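Local structure of prophage pi2 protein 01, integrase (Lactococcus lactis, 3LYS) at residues Pro44-Ile48 with Ser49-Ala53; Thr77-Arg80 with Ala81-Cys85. The protein probably binds DNA as a phage integrase of the tyrosine recombinase family, this chain being its helical N-terminal core-binding domain. The protein carries 1 engineered substitution. All blocks are in the same frame, centred on the assembly; numbering follows the deposited sequence.

Contact 1 (Pro44-Ile48 with Ser49-Ala53); sequences PNVLI and SEITA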
ATOM      1  N   PRO A  44       3.593  -0.014 -10.904  1.00 51.89           N
ATOM      2  CA  PRO A  44       2.709  -0.006 -12.068  1.00 56.18           C
ATOM      3  C   PRO A  44       1.832  -1.248 -12.205  1.00 57.80           C
ATOM      4  O   PRO A  44       0.937  -1.490 -11.389  1.00 62.29           O
ATOM      5  CB  PRO A  44       3.681   0.147 -13.231  1.00 56.42           C
ATOM      6  CG  PRO A  44       4.858  -0.615 -12.746  1.00 59.40           C
ATOM      7  CD  PRO A  44       4.996  -0.100 -11.330  1.00 55.41           C
ATOM      8  N   ASN A  45       2.086  -2.047 -13.231  1.00 53.58           N
ATOM      9  CA  ASN A  45       1.267  -3.227 -13.455  1.00 50.35           C
ATOM     10  C   ASN A  45       1.510  -4.356 -12.462  1.00 49.27           C
ATOM     11  O   ASN A  45       1.287  -5.529 -12.766  1.00 49.68           O
ATOM     12  CB  ASN A  45       1.472  -3.719 -14.880  1.00 50.11           C
ATOM     13  CG  ASN A  45       1.090  -2.678 -15.900  1.00 48.75           C
ATOM     14  OD1 ASN A  45      -0.065  -2.280 -15.984  1.00 47.11           O
ATOM     15  ND2 ASN A  45       2.064  -2.218 -16.675  1.00 54.12           N
ATOM     16  N   VAL A  46       1.938  -3.996 -11.260  1.00 47.40           N
ATOM     17  CA  VAL A  46       2.211  -4.981 -10.225  1.00 43.47           C
ATOM     18  C   VAL A  46       0.941  -5.695  -9.742  1.00 41.21           C
ATOM     19  O   VAL A  46       0.005  -5.057  -9.257  1.00 38.87           O
ATOM     20  CB  VAL A  46       2.904  -4.311  -9.024  1.00 43.38           C
ATOM     21  CG1 VAL A  46       3.534  -5.362  -8.141  1.00 43.01           C
ATOM     22  CG2 VAL A  46       3.936  -3.308  -9.517  1.00 41.65           C
ATOM     23  N   LEU A  47       0.905  -7.017  -9.893  1.00 40.24           N
ATOM     24  CA  LEU A  47      -0.246  -7.800  -9.446  1.00 37.91           C
ATOM     25  C   LEU A  47      -0.100  -8.183  -7.991  1.00 37.13           C
ATOM     26  O   LEU A  47       0.946  -8.652  -7.551  1.00 35.06           O
ATOM     27  CB  LEU A  47      -0.411  -9.073 -10.265  1.00 33.36           C
ATOM     28  CG  LEU A  47      -1.446  -8.999 -11.366  1.00 30.93           C
ATOM     29  CD1 LEU A  47      -1.043  -7.938 -12.367  1.00 32.29           C
ATOM     30  CD2 LEU A  47      -1.571 -10.356 -12.025  1.00 31.93           C
ATOM     31  N   ILE A  48      -1.175  -7.988  -7.251  1.00 38.80           N
ATOM     32  CA  ILE A  48      -1.198  -8.283  -5.833  1.00 44.21           C
ATOM     33  C   ILE A  48      -0.640  -9.691  -5.525  1.00 46.34           C
ATOM     34  O   ILE A  48       0.024  -9.907  -4.500  1.00 43.65           O
ATOM     35  CB  ILE A  48      -2.636  -8.139  -5.327  1.00 45.97           C
ATOM     36  CG1 ILE A  48      -2.681  -8.248  -3.810  1.00 49.51           C
ATOM     37  CG2 ILE A  48      -3.515  -9.170  -5.997  1.00 55.13           C
ATOM     38  CD1 ILE A  48      -2.188  -7.015  -3.108  1.00 52.05           C
ATOM     39  N   SER A  49      -0.882 -10.642  -6.427  1.00 48.61           N
ATOM     40  CA  SER A  49      -0.423 -12.023  -6.245  1.00 45.62           C
ATOM     41  C   SER A  49       1.043 -12.242  -6.593  1.00 45.64           C
ATOM     42  O   SER A  49       1.557 -13.348  -6.435  1.00 47.05           O
ATOM     43  CB  SER A  49      -1.274 -12.968  -7.088  1.00 42.55           C
ATOM     44  OG  SER A  49      -1.090 -12.692  -8.454  1.00 39.50           O
ATOM     45  N   GLU A  50       1.713 -11.202  -7.080  1.00 47.19           N
ATOM     46  CA  GLU A  50       3.126 -11.312  -7.446  1.00 46.37           C
ATOM     47  C   GLU A  50       3.995 -10.626  -6.399  1.00 43.73           C
ATOM     48  O   GLU A  50       5.179 -10.917  -6.273  1.00 44.44           O
ATOM     49  CB  GLU A  50       3.389 -10.650  -8.795  1.00 50.71           C
ATOM     50  CG  GLU A  50       2.703 -11.261 -10.010  1.00 58.28           C
ATOM     51  CD  GLU A  50       2.720 -10.293 -11.209  1.00 65.44           C
ATOM     52  OE1 GLU A  50       3.792  -9.708 -11.497  1.00 68.59           O
ATOM     53  OE2 GLU A  50       1.669 -10.113 -11.863  1.00 68.99           O
ATOM     54  N   ILE A  51       3.397  -9.707  -5.655  1.00 42.47           N
ATOM     55  CA  ILE A  51       4.115  -8.984  -4.624  1.00 40.46           C
ATOM     56  C   ILE A  51       4.676  -9.943  -3.576  1.00 39.67           C
ATOM     57  O   ILE A  51       3.981 -10.857  -3.128  1.00 36.77           O
ATOM     58  CB  ILE A  51       3.190  -7.985  -3.929  1.00 38.08           C
ATOM     59  CG1 ILE A  51       2.453  -7.161  -4.980  1.00 37.66           C
ATOM     60  CG2 ILE A  51       3.994  -7.078  -3.019  1.00 35.61           C
ATOM     61  CD1 ILE A  51       1.360  -6.315  -4.409  1.00 39.88           C
ATOM     62  N   THR A  52       5.938  -9.731  -3.197  1.00 39.31           N
ATOM     63  CA  THR A  52       6.608 -10.556  -2.183  1.00 34.25           C
ATOM     64  C   THR A  52       7.193  -9.646  -1.108  1.00 32.87           C
ATOM     65  O   THR A  52       7.322  -8.448  -1.326  1.00 35.68           O
ATOM     66  CB  THR A  52       7.747 -11.393  -2.791  1.00 28.47           C
ATOM     67  OG1 THR A  52       8.833 -10.539  -3.148  1.00 24.90           O
ATOM     68  CG2 THR A  52       7.267 -12.119  -4.031  1.00 26.12           C
ATOM     69  N   ALA A  53       7.549 -10.205   0.043  1.00 31.01           N
ATOM     70  CA  ALA A  53       8.115  -9.401   1.126  1.00 32.75           C
ATOM     71  C   ALA A  53       9.303  -8.573   0.648  1.00 35.68           C
ATOM     72  O   ALA A  53       9.556  -7.462   1.141  1.00 32.30           O
ATOM     73  CB  ALA A  53       8.546 -10.298   2.266  1.00 32.73           C
TER
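Val46 meets Ile51 through its CG1 methyl, which lies 3.8 Å from CG1 of Ile51, the two side chains crossing at about a right angle. With CG1 of Val46 opposite the backbone N (chi1 -164°), this branch is the one turned to the isoleucine. Leu47 contributes mainly its carbonyl. Its O takes two backbone N-H groups: Glu50 N at 2.7 Å from Leu47 O, and Ile51 N at 3.3 Å from the same oxygen. The Glu50 donor stands above the carbonyl plane, 48° out of it, while Ile51 N lies nearly in line with the C=O bond. The two bonds hold the turn through Ile48 and Ser49. The Glu50 side chain slants across that of Leu47, but the placement of its carboxylate is doubtful. Ile48 is buried, and its CD1 lies 3.8 Å from CD1 of Ile51. Ile8 of helix 8-19 touches Val46, Ile48 and Ile51, so the three aliphatic side chains share one partner. Backbone hydrogen bonds also pair Val46 with Ile8 and Ile48 with Gln6. At the far end Thr52 is the N-cap of helix 53-64, its OG1 bonded to Ser55 N. This is a type I beta-turn over Leu47-Glu50, which Ile51 N extends by an i+4 bond to the same oxygen, in the loop joining helices 26-42 and 53-64 of the core-binding domain.

Contact 2 (Thr77-Arg80 with Ala81-Cys85); sequences TRVR and ASIQC. Engineered in segment 81-85: Cys85 (natural residue Pro).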
ATOM      1  N   THR A  77       2.040   2.108   5.996  1.00 24.51           N
ATOM      2  CA  THR A  77       0.897   1.877   6.852  1.00 25.46           C
ATOM      3  C   THR A  77      -0.431   1.766   6.075  1.00 25.26           C
ATOM      4  O   THR A  77      -1.135   0.764   6.197  1.00 22.77           O
ATOM      5  CB  THR A  77       0.816   2.976   7.933  1.00 26.87           C
ATOM      6  OG1 THR A  77      -0.506   3.019   8.478  1.00 28.87           O
ATOM      7  CG2 THR A  77       1.180   4.306   7.352  1.00 30.59           C
ATOM      8  N   ARG A  78      -0.755   2.767   5.258  1.00 25.25           N
ATOM      9  CA  ARG A  78      -1.994   2.740   4.482  1.00 24.14           C
ATOM     10  C   ARG A  78      -2.089   1.525   3.552  1.00 23.34           C
ATOM     11  O   ARG A  78      -3.129   0.882   3.466  1.00 22.50           O
ATOM     12  CB  ARG A  78      -2.160   4.044   3.681  1.00 30.48           C
ATOM     13  CG  ARG A  78      -2.646   5.232   4.534  1.00 33.25           C
ATOM     14  CD  ARG A  78      -3.061   6.446   3.705  1.00 33.50           C
ATOM     15  NE  ARG A  78      -1.947   7.325   3.360  1.00 40.21           N
ATOM     16  CZ  ARG A  78      -1.217   8.002   4.244  1.00 41.77           C
ATOM     17  NH1 ARG A  78      -0.217   8.782   3.838  1.00 39.11           N
ATOM     18  NH2 ARG A  78      -1.481   7.896   5.539  1.00 42.21           N
ATOM     19  N   VAL A  79      -1.011   1.197   2.858  1.00 25.71           N
ATOM     20  CA  VAL A  79      -1.049   0.045   1.979  1.00 26.05           C
ATOM     21  C   VAL A  79      -1.274  -1.204   2.806  1.00 27.60           C
ATOM     22  O   VAL A  79      -2.023  -2.103   2.432  1.00 26.44           O
ATOM     23  CB  VAL A  79       0.268  -0.136   1.236  1.00 27.22           C
ATOM     24  CG1 VAL A  79       0.177  -1.357   0.339  1.00 27.58           C
ATOM     25  CG2 VAL A  79       0.602   1.113   0.435  1.00 23.83           C
ATOM     26  N   ARG A  80      -0.592  -1.264   3.934  1.00 31.24           N
ATOM     27  CA  ARG A  80      -0.707  -2.410   4.822  1.00 37.28           C
ATOM     28  C   ARG A  80      -2.168  -2.662   5.182  1.00 38.04           C
ATOM     29  O   ARG A  80      -2.668  -3.782   5.069  1.00 39.90           O
ATOM     30  CB  ARG A  80       0.122  -2.151   6.086  1.00 42.58           C
ATOM     31  CG  ARG A  80       0.117  -3.275   7.101  1.00 44.35           C
ATOM     32  CD  ARG A  80       1.297  -3.154   8.045  1.00 46.64           C
ATOM     33  NE  ARG A  80       1.184  -4.107   9.132  1.00 47.88           N
ATOM     34  CZ  ARG A  80       1.024  -5.413   8.962  1.00 49.94           C
ATOM     35  NH1 ARG A  80       0.931  -6.220  10.017  1.00 52.06           N
ATOM     36  NH2 ARG A  80       0.960  -5.915   7.738  1.00 49.18           N
ATOM     37  N   ALA A  81      -2.851  -1.607   5.608  1.00 35.22           N
ATOM     38  CA  ALA A  81      -4.247  -1.728   5.987  1.00 35.40           C
ATOM     39  C   ALA A  81      -5.091  -2.356   4.879  1.00 33.35           C
ATOM     40  O   ALA A  81      -5.952  -3.195   5.138  1.00 31.60           O
ATOM     41  CB  ALA A  81      -4.801  -0.367   6.349  1.00 36.78           C
ATOM     42  N   SER A  82      -4.854  -1.950   3.643  1.00 32.38           N
ATOM     43  CA  SER A  82      -5.632  -2.497   2.544  1.00 32.91           C
ATOM     44  C   SER A  82      -5.355  -3.971   2.328  1.00 33.70           C
ATOM     45  O   SER A  82      -6.211  -4.707   1.842  1.00 34.58           O
ATOM     46  CB  SER A  82      -5.334  -1.749   1.257  1.00 29.69           C
ATOM     47  OG  SER A  82      -3.948  -1.751   1.008  1.00 35.28           O
ATOM     48  N   ILE A  83      -4.150  -4.409   2.665  1.00 34.51           N
ATOM     49  CA  ILE A  83      -3.827  -5.812   2.478  1.00 37.51           C
ATOM     50  C   ILE A  83      -4.511  -6.675   3.550  1.00 38.29           C
ATOM     51  O   ILE A  83      -4.901  -7.821   3.288  1.00 33.73           O
ATOM     52  CB  ILE A  83      -2.304  -6.018   2.464  1.00 33.54           C
ATOM     53  CG1 ILE A  83      -1.799  -5.850   1.041  1.00 29.33           C
ATOM     54  CG2 ILE A  83      -1.950  -7.396   2.937  1.00 37.66           C
ATOM     55  CD1 ILE A  83      -1.988  -4.481   0.500  1.00 28.68           C
ATOM     56  N   GLN A  84      -4.688  -6.098   4.737  1.00 39.08           N
ATOM     57  CA  GLN A  84      -5.337  -6.788   5.845  1.00 38.91           C
ATOM     58  C   GLN A  84      -6.671  -7.416   5.456  1.00 36.63           C
ATOM     59  O   GLN A  84      -6.845  -8.626   5.567  1.00 33.52           O
ATOM     60  CB  GLN A  84      -5.575  -5.827   7.002  1.00 42.85           C
ATOM     61  CG  GLN A  84      -4.325  -5.192   7.533  1.00 52.19           C
ATOM     62  CD  GLN A  84      -3.278  -6.218   7.920  1.00 57.65           C
ATOM     63  OE1 GLN A  84      -2.618  -6.808   7.054  1.00 62.28           O
ATOM     64  NE2 GLN A  84      -3.119  -6.445   9.226  1.00 54.94           N
ATOM     65  N   CYS A  85      -7.614  -6.592   5.014  1.00 34.82           N
ATOM     66  CA  CYS A  85      -8.916  -7.103   4.630  1.00 37.69           C
ATOM     67  C   CYS A  85      -8.701  -8.179   3.578  1.00 37.50           C
ATOM     68  O   CYS A  85      -9.420  -9.174   3.529  1.00 42.09           O
ATOM     69  CB  CYS A  85      -9.822  -5.977   4.084  1.00 34.40           C
ATOM     70  SG  CYS A  85     -11.637  -6.237   4.351  1.00 42.83           S
TER
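Ala81 N bonds to Thr77 O at 3.0 Å, Gln84 N to Arg80 O at 3.1 Å and Ile83 N to Val79 O at 3.1 Å. These i+4 to i bonds of the alpha-helix join the two segments; the one from Ser82 N to Arg78 O is weak. Ser82 OG points to Val79 O, one turn back, but the modelled distance is too short to be relied on. The strongest polar partner of the Arg80 side chain lies elsewhere: its NH2 forms a salt bridge with Asp95 and a hydrogen bond with Thr97. Gln84 crosses the arginine at a slant, its NE2 4.0 Å above one face of the Arg80 guanidinium and offset toward the rim. The two flat groups are turned 53° apart. Gln84 is bent at its second torsion (chi2 -54°), which folds the amide back toward Arg80, with CG of Gln84 3.3 Å from Arg80 O. Val79 and Ile83 lie side by side and point the same way, with CG1 of Val79 3.8 Å from CD1 of Ile83. Helix 26-42 covers Val79 with Thr35 and Leu39, and Arg78 NE bonds to Thr35 OG1. Helix 8-19 meets Ala81 and Ser82 through Trp15, and its Tyr11 OH bonds to Ser82 O. The engineered Cys85 touches Tyr19 there. Ile83 packs on Leu92 and Phe96 of the loop after the helix. Helix 69-88 thus packs here against both helix 8-19 and helix 26-42, with the C-terminal loop against Ile83.

Overall arrangement
From the N terminus the chain runs through helices 8-19 and 26-42 before reaching contact 1, which makes a turn in the loop and leads into helix 53-64. Contact 2 follows within helix 69-88 and closes no loop. The two are in series, neither nested nor crossed. Their centres lie 14 Å apart; their nearest atoms are about 4 Å apart without touching. Helix 8-19 borders both: Ile8 meets contact 1, while Phe12 and Trp15 meet contact 2. Phe96, in the loop after helix 69-88, is a second shared neighbour, touching Ile51 and Ile83. Through helix 8-19 and Phe96 the interhelical loop and the last helix are linked indirectly within one core-binding domain.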